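PDB 2HJ0: putative citrate lyase, alfa subunit from Streptococcus mutans, which is of the citrate lyase alpha-subunit (CitF) family and folds into two large beta-sheets with helices packed around them. Local coordinates for residues L255-A260 with V442-I447. Residues are numbered along the deposited sequence; the frame is centred on the assembly and turned at random.
Sequences LIAEYA and VTEVGI
One face of helix 251-265, through residues 255-260, lies against the hairpin turn 442-447. The helix is regular: Tyr259 N donates a hydrogen bond to Leu255 O, and Ala260 N to Ile256 O (both 2.9 Å). CA atoms pair as Ile256-Glu444 (5.1 Å) and Ala260-Val442 (6.1 Å), so the helix runs opposite to the start of the turn. About 360 Å² is buried. The contact is van der Waals packing, of apolar side chains on one another and on the backbone of the turn.

Leu255 (t, p) rests CD2 on the turn's backbone, 3.4 Å from Glu444 O. Ile256 (m, t) packs CG1 on the peptide before Glu444, 3.6 Å from Glu444 N. Tyr259, chi1 -83°, points toward the turn. Its CB sits 3.6 Å from Val442 CG1 and 3.9 Å from Ile447 CD1. Its ring meets Thr443 O edge-on, with CD2 at 3.5 Å. Ala260 completes the set: Val442 CG1 packs among Ile256, Tyr259 and Ala260.

The turn reverses the chain and joins antiparallel strands 440-442 and 447-449. Thr443 N donates to Gly446 O (2.9 Å). Thr443 (p) OG1 accepts a hydrogen bond from Val445 N (3.1 Å), an ST turn. The same OG1 also donates to Gly446 O (3.0 Å). Gly446 has phi/psi 146/-168, where a CB would clash with the preceding carbonyl O.

Leu416 N donates a hydrogen bond to Glu444 OE2. Ile413 of strand 409-413 touches Ile256, Ala260 and Val442. Helix 282-297 packs on Ala257 and Ala260. Helix 251-265 thus covers the hairpin, which lies between strands 409-413 and 467-468 in a mixed sheet.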
loop_
_atom_site.group_PDB
_atom_site.type_symbol
_atom_site.label_atom_id
_atom_site.label_comp_id
_atom_site.label_asym_id
_atom_site.label_seq_id
_atom_site.Cartn_x
_atom_site.Cartn_y
_atom_site.Cartn_z
ATOM N N LEU A 255 29.551 -19.690 -22.581
ATOM C CA LEU A 255 30.416 -18.753 -23.272
ATOM C C LEU A 255 29.640 -17.460 -23.456
ATOM O O LEU A 255 30.165 -16.368 -23.245
ATOM C CB LEU A 255 30.807 -19.304 -24.638
ATOM C CG LEU A 255 31.836 -18.514 -25.447
ATOM C CD1 LEU A 255 33.214 -18.840 -24.936
ATOM C CD2 LEU A 255 31.733 -18.887 -26.912
ATOM N N ILE A 256 28.380 -17.594 -23.852
ATOM C CA ILE A 256 27.537 -16.431 -24.062
ATOM C C ILE A 256 27.408 -15.694 -22.739
ATOM O O ILE A 256 27.547 -14.470 -22.687
ATOM C CB ILE A 256 26.134 -16.834 -24.610
ATOM C CG1 ILE A 256 26.291 -17.476 -25.994
ATOM C CG2 ILE A 256 25.237 -15.607 -24.723
ATOM C CD1 ILE A 256 25.025 -17.989 -26.597
ATOM N N ALA A 257 27.162 -16.435 -21.666
ATOM C CA ALA A 257 27.043 -15.827 -20.349
ATOM C C ALA A 257 28.313 -15.068 -20.017
ATOM O O ALA A 257 28.254 -13.912 -19.609
ATOM C CB ALA A 257 26.797 -16.895 -19.297
ATOM N N GLU A 258 29.459 -15.722 -20.202
ATOM C CA GLU A 258 30.735 -15.089 -19.891
ATOM C C GLU A 258 30.978 -13.820 -20.691
ATOM O O GLU A 258 31.439 -12.823 -20.136
ATOM C CB GLU A 258 31.899 -16.065 -20.083
ATOM C CG GLU A 258 33.249 -15.417 -19.823
ATOM C CD GLU A 258 34.334 -16.390 -19.369
ATOM O OE1 GLU A 258 34.509 -17.449 -20.030
ATOM O OE2 GLU A 258 35.024 -16.077 -18.356
ATOM N N TYR A 259 30.674 -13.852 -21.987
ATOM C CA TYR A 259 30.851 -12.663 -22.810
ATOM C C TYR A 259 29.937 -11.564 -22.260
ATOM O O TYR A 259 30.333 -10.399 -22.171
ATOM C CB TYR A 259 30.503 -12.942 -24.282
ATOM C CG TYR A 259 31.605 -13.587 -25.119
ATOM C CD1 TYR A 259 32.958 -13.367 -24.839
ATOM C CD2 TYR A 259 31.291 -14.372 -26.235
ATOM C CE1 TYR A 259 33.962 -13.911 -25.648
ATOM C CE2 TYR A 259 32.284 -14.917 -27.048
ATOM C CZ TYR A 259 33.610 -14.687 -26.753
ATOM O OH TYR A 259 34.582 -15.251 -27.559
ATOM N N ALA A 260 28.719 -11.941 -21.877
ATOM C CA ALA A 260 27.767 -10.984 -21.327
ATOM C C ALA A 260 28.317 -10.305 -20.072
ATOM O O ALA A 260 28.241 -9.083 -19.928
ATOM C CB ALA A 260 26.451 -11.679 -21.015
ATOM N N VAL A 442 24.620 -10.077 -27.357
ATOM C CA VAL A 442 25.707 -11.018 -27.104
ATOM C C VAL A 442 25.376 -12.419 -27.631
ATOM O O VAL A 442 24.302 -12.953 -27.355
ATOM C CB VAL A 442 26.005 -11.110 -25.588
ATOM C CG1 VAL A 442 27.188 -12.031 -25.333
ATOM C CG2 VAL A 442 26.278 -9.725 -25.030
ATOM N N THR A 443 26.305 -12.998 -28.392
ATOM C CA THR A 443 26.150 -14.336 -28.963
ATOM C C THR A 443 27.412 -15.147 -28.684
ATOM O O THR A 443 28.309 -14.673 -27.990
ATOM C CB THR A 443 25.956 -14.274 -30.480
ATOM O OG1 THR A 443 27.175 -13.845 -31.103
ATOM C CG2 THR A 443 24.851 -13.302 -30.829
ATOM N N GLU A 444 27.504 -16.361 -29.222
ATOM C CA GLU A 444 28.705 -17.156 -28.968
ATOM C C GLU A 444 29.818 -16.779 -29.940
ATOM O O GLU A 444 30.959 -17.221 -29.818
ATOM C CB GLU A 444 28.398 -18.657 -29.043
ATOM C CG GLU A 444 28.175 -19.240 -30.428
ATOM C CD GLU A 444 26.786 -18.964 -31.004
ATOM O OE1 GLU A 444 26.374 -19.707 -31.917
ATOM O OE2 GLU A 444 26.112 -18.017 -30.562
ATOM N N VAL A 445 29.473 -15.915 -30.886
ATOM C CA VAL A 445 30.409 -15.465 -31.894
ATOM C C VAL A 445 30.940 -14.078 -31.560
ATOM O O VAL A 445 31.916 -13.613 -32.149
ATOM C CB VAL A 445 29.726 -15.450 -33.256
ATOM C CG1 VAL A 445 30.701 -15.034 -34.334
ATOM C CG2 VAL A 445 29.183 -16.836 -33.545
ATOM N N GLY A 446 30.299 -13.423 -30.598
ATOM C CA GLY A 446 30.739 -12.102 -30.213
ATOM C C GLY A 446 29.631 -11.164 -29.799
ATOM O O GLY A 446 28.487 -11.565 -29.600
ATOM N N ILE A 447 29.995 -9.892 -29.695
ATOM C CA ILE A 447 29.109 -8.810 -29.284
ATOM C C ILE A 447 28.733 -7.893 -30.449
ATOM O O ILE A 447 29.551 -7.648 -31.328
ATOM C CB ILE A 447 29.822 -7.983 -28.179
ATOM C CG1 ILE A 447 29.356 -8.463 -26.811
ATOM C CG2 ILE A 447 29.611 -6.489 -28.368
ATOM C CD1 ILE A 447 29.633 -9.914 -26.585
#